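Local coordinates for alpha-galactosidase (Lactobacillus brevis, PDB 3MI6), which probably hydrolyses terminal, non-reducing alpha-D-galactose residues in alpha-D-galactosides, as a member of glycoside hydrolase family 36, at residues Leu590-Tyr604 with Val619-Phe633. Sequence-based numbering, arbitrary orientation.
Sequences LKTRGAVAFFGDLGY and VKKQVAFYKCYRQLF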
loop_
_atom_site.group_PDB
_atom_site.type_symbol
_atom_site.label_atom_id
_atom_site.label_comp_id
_atom_site.label_asym_id
_atom_site.label_seq_id
_atom_site.Cartn_x
_atom_site.Cartn_y
_atom_site.Cartn_z
ATOM N N LEU D 590 18.228 13.593 -31.179
ATOM C CA LEU D 590 19.661 13.606 -30.908
ATOM C C LEU D 590 19.979 14.411 -29.638
ATOM O O LEU D 590 20.942 14.126 -28.929
ATOM C CB LEU D 590 20.425 14.133 -32.116
ATOM C CG LEU D 590 21.927 14.342 -32.029
ATOM C CD1 LEU D 590 22.646 13.069 -31.631
ATOM C CD2 LEU D 590 22.385 14.818 -33.385
ATOM N N LYS D 591 19.154 15.414 -29.349
ATOM C CA LYS D 591 19.316 16.232 -28.147
ATOM C C LYS D 591 19.168 15.406 -26.870
ATOM O O LYS D 591 19.917 15.581 -25.920
ATOM C CB LYS D 591 18.314 17.391 -28.157
ATOM C CG LYS D 591 18.318 18.259 -26.905
ATOM C CD LYS D 591 17.026 19.075 -26.782
ATOM C CE LYS D 591 17.119 20.030 -25.584
ATOM N NZ LYS D 591 15.829 20.755 -25.264
ATOM N N THR D 592 18.213 14.495 -26.843
ATOM C CA THR D 592 17.998 13.704 -25.648
ATOM C C THR D 592 19.080 12.635 -25.452
ATOM O O THR D 592 19.642 12.521 -24.360
ATOM C CB THR D 592 16.596 13.072 -25.646
ATOM O OG1 THR D 592 15.600 14.111 -25.708
ATOM C CG2 THR D 592 16.386 12.238 -24.387
ATOM N N ARG D 593 19.373 11.860 -26.501
ATOM C CA ARG D 593 20.479 10.895 -26.471
ATOM C C ARG D 593 21.754 11.552 -25.954
ATOM O O ARG D 593 22.456 10.987 -25.112
ATOM C CB ARG D 593 20.739 10.247 -27.841
ATOM C CG ARG D 593 19.502 9.720 -28.503
ATOM C CD ARG D 593 19.780 8.742 -29.617
ATOM N NE ARG D 593 20.563 9.266 -30.746
ATOM C CZ ARG D 593 20.065 9.888 -31.813
ATOM N NH1 ARG D 593 18.769 10.131 -31.913
ATOM N NH2 ARG D 593 20.877 10.291 -32.779
ATOM N N GLY D 594 22.042 12.749 -26.455
ATOM C CA GLY D 594 23.168 13.519 -25.969
ATOM C C GLY D 594 23.056 13.812 -24.485
ATOM O O GLY D 594 24.027 13.618 -23.742
ATOM N N ALA D 595 21.864 14.250 -24.056
ATOM C CA ALA D 595 21.643 14.782 -22.706
ATOM C C ALA D 595 21.610 13.738 -21.588
ATOM O O ALA D 595 21.921 14.041 -20.452
ATOM C CB ALA D 595 20.379 15.650 -22.672
ATOM N N VAL D 596 21.213 12.516 -21.909
ATOM C CA VAL D 596 21.361 11.394 -20.979
ATOM C C VAL D 596 22.831 10.938 -20.895
ATOM O O VAL D 596 23.281 10.478 -19.865
ATOM C CB VAL D 596 20.474 10.189 -21.401
ATOM C CG1 VAL D 596 20.615 9.045 -20.432
ATOM C CG2 VAL D 596 19.011 10.600 -21.495
ATOM N N ALA D 597 23.595 11.093 -21.967
ATOM C CA ALA D 597 24.980 10.620 -21.969
ATOM C C ALA D 597 25.982 11.589 -21.326
ATOM O O ALA D 597 27.079 11.183 -20.943
ATOM C CB ALA D 597 25.433 10.216 -23.380
ATOM N N PHE D 598 25.622 12.860 -21.197
ATOM C CA PHE D 598 26.515 13.788 -20.509
ATOM C C PHE D 598 26.751 13.351 -19.072
ATOM O O PHE D 598 27.824 13.580 -18.535
ATOM C CB PHE D 598 25.970 15.210 -20.472
ATOM C CG PHE D 598 25.784 15.827 -21.814
ATOM C CD1 PHE D 598 26.603 15.487 -22.867
ATOM C CD2 PHE D 598 24.786 16.768 -22.016
ATOM C CE1 PHE D 598 26.424 16.063 -24.093
ATOM C CE2 PHE D 598 24.610 17.353 -23.242
ATOM C CZ PHE D 598 25.423 17.003 -24.280
ATOM N N PHE D 599 25.757 12.737 -18.437
ATOM C CA PHE D 599 25.889 12.400 -17.020
ATOM C C PHE D 599 26.635 11.078 -16.805
ATOM O O PHE D 599 26.147 10.119 -16.190
ATOM C CB PHE D 599 24.532 12.462 -16.322
ATOM C CG PHE D 599 23.957 13.844 -16.291
ATOM C CD1 PHE D 599 23.339 14.376 -17.416
ATOM C CD2 PHE D 599 24.069 14.634 -15.150
ATOM C CE1 PHE D 599 22.811 15.647 -17.400
ATOM C CE2 PHE D 599 23.546 15.903 -15.117
ATOM C CZ PHE D 599 22.914 16.420 -16.243
ATOM N N GLY D 600 27.850 11.068 -17.329
ATOM C CA GLY D 600 28.723 9.928 -17.265
ATOM C C GLY D 600 29.897 10.292 -18.138
ATOM O O GLY D 600 30.272 11.458 -18.252
ATOM N N ASP D 601 30.459 9.288 -18.784
ATOM C CA ASP D 601 31.608 9.491 -19.644
ATOM C C ASP D 601 31.184 9.397 -21.109
ATOM O O ASP D 601 31.078 8.302 -21.678
ATOM C CB ASP D 601 32.711 8.493 -19.269
ATOM C CG ASP D 601 33.062 8.567 -17.783
ATOM O OD1 ASP D 601 33.012 9.684 -17.223
ATOM O OD2 ASP D 601 33.356 7.518 -17.162
ATOM N N LEU D 602 30.954 10.574 -21.691
ATOM C CA LEU D 602 30.392 10.730 -23.033
ATOM C C LEU D 602 31.242 10.071 -24.109
ATOM O O LEU D 602 32.469 10.086 -24.046
ATOM C CB LEU D 602 30.173 12.220 -23.364
ATOM C CG LEU D 602 29.533 12.527 -24.717
ATOM C CD1 LEU D 602 28.137 11.953 -24.773
ATOM C CD2 LEU D 602 29.514 14.026 -25.008
ATOM N N GLY D 603 30.567 9.487 -25.090
ATOM C CA GLY D 603 31.207 8.722 -26.143
ATOM C C GLY D 603 30.225 8.602 -27.285
ATOM O O GLY D 603 29.034 8.823 -27.093
ATOM N N TYR D 604 30.713 8.293 -28.477
ATOM C CA TYR D 604 29.845 8.182 -29.640
ATOM C C TYR D 604 30.031 6.846 -30.298
ATOM O O TYR D 604 31.150 6.376 -30.437
ATOM C CB TYR D 604 30.075 9.331 -30.630
ATOM C CG TYR D 604 29.558 10.626 -30.096
ATOM C CD1 TYR D 604 28.312 11.106 -30.475
ATOM C CD2 TYR D 604 30.288 11.346 -29.166
ATOM C CE1 TYR D 604 27.806 12.300 -29.951
ATOM C CE2 TYR D 604 29.803 12.530 -28.636
ATOM C CZ TYR D 604 28.562 13.003 -29.033
ATOM O OH TYR D 604 28.088 14.171 -28.508
ATOM N N VAL D 619 26.268 17.564 -33.185
ATOM C CA VAL D 619 27.224 16.757 -32.457
ATOM C C VAL D 619 28.438 17.569 -32.035
ATOM O O VAL D 619 28.835 17.534 -30.882
ATOM C CB VAL D 619 27.658 15.553 -33.274
ATOM C CG1 VAL D 619 28.770 14.827 -32.562
ATOM C CG2 VAL D 619 26.481 14.639 -33.486
ATOM N N LYS D 620 29.019 18.305 -32.973
ATOM C CA LYS D 620 30.148 19.185 -32.677
ATOM C C LYS D 620 29.835 20.049 -31.463
ATOM O O LYS D 620 30.715 20.341 -30.655
ATOM C CB LYS D 620 30.454 20.075 -33.889
ATOM C CG LYS D 620 31.749 20.874 -33.840
ATOM C CD LYS D 620 32.036 21.431 -35.237
ATOM C CE LYS D 620 33.498 21.848 -35.447
ATOM N NZ LYS D 620 33.775 23.235 -34.962
ATOM N N LYS D 621 28.575 20.454 -31.327
ATOM C CA LYS D 621 28.218 21.368 -30.251
ATOM C C LYS D 621 28.035 20.631 -28.935
ATOM O O LYS D 621 28.433 21.139 -27.882
ATOM C CB LYS D 621 26.994 22.224 -30.604
ATOM C CG LYS D 621 27.237 23.171 -31.766
ATOM C CD LYS D 621 26.130 24.204 -31.913
ATOM C CE LYS D 621 26.466 25.183 -33.037
ATOM N NZ LYS D 621 25.476 26.294 -33.150
ATOM N N GLN D 622 27.452 19.435 -28.998
ATOM C CA GLN D 622 27.389 18.565 -27.827
ATOM C C GLN D 622 28.785 18.345 -27.225
ATOM O O GLN D 622 28.961 18.403 -26.002
ATOM C CB GLN D 622 26.747 17.223 -28.170
ATOM C CG GLN D 622 25.313 17.309 -28.634
ATOM C CD GLN D 622 24.661 15.943 -28.738
ATOM O OE1 GLN D 622 25.348 14.935 -28.794
ATOM N NE2 GLN D 622 23.329 15.902 -28.754
ATOM N N VAL D 623 29.771 18.112 -28.087
ATOM C CA VAL D 623 31.142 17.865 -27.658
ATOM C C VAL D 623 31.810 19.094 -27.022
ATOM O O VAL D 623 32.486 18.975 -25.993
ATOM C CB VAL D 623 31.992 17.310 -28.825
ATOM C CG1 VAL D 623 33.467 17.154 -28.412
ATOM C CG2 VAL D 623 31.426 15.982 -29.296
ATOM N N ALA D 624 31.616 20.271 -27.622
ATOM C CA ALA D 624 32.137 21.521 -27.054
ATOM C C ALA D 624 31.448 21.811 -25.731
ATOM O O ALA D 624 32.072 22.239 -24.763
ATOM C CB ALA D 624 31.928 22.659 -28.004
ATOM N N PHE D 625 30.149 21.560 -25.693
ATOM C CA PHE D 625 29.400 21.748 -24.471
ATOM C C PHE D 625 29.904 20.805 -23.390
ATOM O O PHE D 625 30.161 21.222 -22.259
ATOM C CB PHE D 625 27.908 21.505 -24.701
ATOM C CG PHE D 625 27.083 21.652 -23.461
ATOM C CD1 PHE D 625 26.913 22.893 -22.874
ATOM C CD2 PHE D 625 26.475 20.559 -22.882
ATOM C CE1 PHE D 625 26.159 23.038 -21.740
ATOM C CE2 PHE D 625 25.708 20.700 -21.742
ATOM C CZ PHE D 625 25.551 21.934 -21.177
ATOM N N TYR D 626 30.031 19.527 -23.736
ATOM C CA TYR D 626 30.436 18.537 -22.758
ATOM C C TYR D 626 31.825 18.830 -22.226
ATOM O O TYR D 626 32.068 18.718 -21.016
ATOM C CB TYR D 626 30.391 17.141 -23.350
ATOM C CG TYR D 626 30.762 16.059 -22.366
ATOM C CD1 TYR D 626 29.851 15.626 -21.409
ATOM C CD2 TYR D 626 32.020 15.457 -22.398
ATOM C CE1 TYR D 626 30.185 14.624 -20.503
ATOM C CE2 TYR D 626 32.366 14.458 -21.496
ATOM C CZ TYR D 626 31.446 14.042 -20.556
ATOM O OH TYR D 626 31.772 13.044 -19.674
ATOM N N LYS D 627 32.735 19.198 -23.132
ATOM C CA LYS D 627 34.113 19.519 -22.757
ATOM C C LYS D 627 34.176 20.718 -21.798
ATOM O O LYS D 627 34.920 20.699 -20.816
ATOM C CB LYS D 627 34.962 19.808 -23.997
ATOM C CG LYS D 627 35.301 18.610 -24.882
ATOM C CD LYS D 627 36.163 19.071 -26.060
ATOM C CE LYS D 627 36.696 17.913 -26.862
ATOM N NZ LYS D 627 37.650 18.369 -27.925
ATOM N N CYS D 628 33.395 21.751 -22.104
ATOM C CA CYS D 628 33.309 22.977 -21.302
ATOM C C CYS D 628 32.973 22.616 -19.864
ATOM O O CYS D 628 33.488 23.208 -18.931
ATOM C CB CYS D 628 32.234 23.910 -21.900
ATOM S SG CYS D 628 32.087 25.675 -21.312
ATOM N N TYR D 629 32.125 21.615 -19.682
ATOM C CA TYR D 629 31.639 21.309 -18.355
ATOM C C TYR D 629 32.000 19.897 -17.951
ATOM O O TYR D 629 31.271 19.250 -17.194
ATOM C CB TYR D 629 30.115 21.496 -18.290
ATOM C CG TYR D 629 29.643 22.927 -18.410
ATOM C CD1 TYR D 629 29.690 23.785 -17.321
ATOM C CD2 TYR D 629 29.142 23.418 -19.605
ATOM C CE1 TYR D 629 29.258 25.097 -17.416
ATOM C CE2 TYR D 629 28.708 24.728 -19.710
ATOM C CZ TYR D 629 28.770 25.562 -18.607
ATOM O OH TYR D 629 28.347 26.867 -18.698
ATOM N N ARG D 630 33.131 19.410 -18.441
ATOM C CA ARG D 630 33.463 18.015 -18.213
ATOM C C ARG D 630 33.694 17.706 -16.733
ATOM O O ARG D 630 33.246 16.675 -16.243
ATOM C CB ARG D 630 34.664 17.588 -19.064
ATOM C CG ARG D 630 34.787 16.082 -19.291
ATOM C CD ARG D 630 36.237 15.739 -19.463
ATOM N NE ARG D 630 36.659 15.471 -20.838
ATOM C CZ ARG D 630 37.297 16.336 -21.622
ATOM N NH1 ARG D 630 37.567 17.562 -21.192
ATOM N NH2 ARG D 630 37.649 15.977 -22.847
ATOM N N GLN D 631 34.373 18.606 -16.029
ATOM C CA GLN D 631 34.683 18.410 -14.615
ATOM C C GLN D 631 33.406 18.294 -13.781
ATOM O O GLN D 631 33.304 17.487 -12.836
ATOM C CB GLN D 631 35.547 19.569 -14.122
ATOM C CG GLN D 631 36.163 19.385 -12.744
ATOM C CD GLN D 631 37.215 18.295 -12.706
ATOM O OE1 GLN D 631 37.794 17.958 -13.733
ATOM N NE2 GLN D 631 37.467 17.736 -11.518
ATOM N N LEU D 632 32.424 19.112 -14.148
ATOM C CA LEU D 632 31.132 19.132 -13.479
ATOM C C LEU D 632 30.359 17.824 -13.735
ATOM O O LEU D 632 29.888 17.163 -12.807
ATOM C CB LEU D 632 30.347 20.338 -13.986
ATOM C CG LEU D 632 29.014 20.665 -13.321
ATOM C CD1 LEU D 632 29.156 20.675 -11.806
ATOM C CD2 LEU D 632 28.458 21.994 -13.823
ATOM N N PHE D 633 30.259 17.458 -15.010
ATOM C CA PHE D 633 29.503 16.291 -15.444
ATOM C C PHE D 633 30.083 14.982 -14.905
ATOM O O PHE D 633 29.384 14.149 -14.334
ATOM C CB PHE D 633 29.474 16.243 -16.965
ATOM C CG PHE D 633 28.356 17.039 -17.589
ATOM C CD1 PHE D 633 27.052 16.859 -17.189
ATOM C CD2 PHE D 633 28.614 17.933 -18.607
ATOM C CE1 PHE D 633 26.034 17.567 -17.767
ATOM C CE2 PHE D 633 27.597 18.646 -19.189
ATOM C CZ PHE D 633 26.309 18.463 -18.769
#
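Gln622 and Tyr626, one helical turn apart, make the hydrogen bonds between 590-604 and 619-633. Both ends of the Gln622 amide are used. NE2 of Gln622 donates to O of Leu590 at 3.0 Å. Leu590 O lies in the plane of the Gln622 amide, but NE2 stands above the carbonyl plane. The same carbonyl accepts the helix bond from Gly594 N, and the two donors reach it from opposite faces. OE1 of Gln622 takes the Tyr604 hydroxyl on an in-plane lone pair (OH to OE1 2.9 Å). Together these bonds fix the amide's rotation. Tyr626 OH donates to Gly600 O at 2.6 Å and accepts from Leu602 N, in a nearly straight bond (169°). It thus grips the backbone at the start of the strand, and it also bonds Gln634.

Apolar contacts fill in between. Leu602 CB sits 3.5 Å from the centroid of the Tyr626 ring, in a CH-pi contact over one face; the ring is put there by a chi1 of -178°, which sets CG opposite the backbone N. Phe598 wedges among Tyr626, Phe625 and Phe633. Its CB lies over the face of Phe633. The edge of Phe633 in turn meets the face of Phe599 in a T-shaped pair, planes 82° apart. Val619 and Val623 pack against the Tyr604 ring.

The contact lies in the (beta/alpha)8 barrel typical of the family. Strand 601-604, the eighth, runs between 572-576 and 333-335 and closes the barrel. Helix 613-628 follows it and packs on its outer side, running roughly antiparallel to it, beside helix 590-597. Strand 663-670 of the C-terminal sheet touches Phe599 and Phe633 through Ile665.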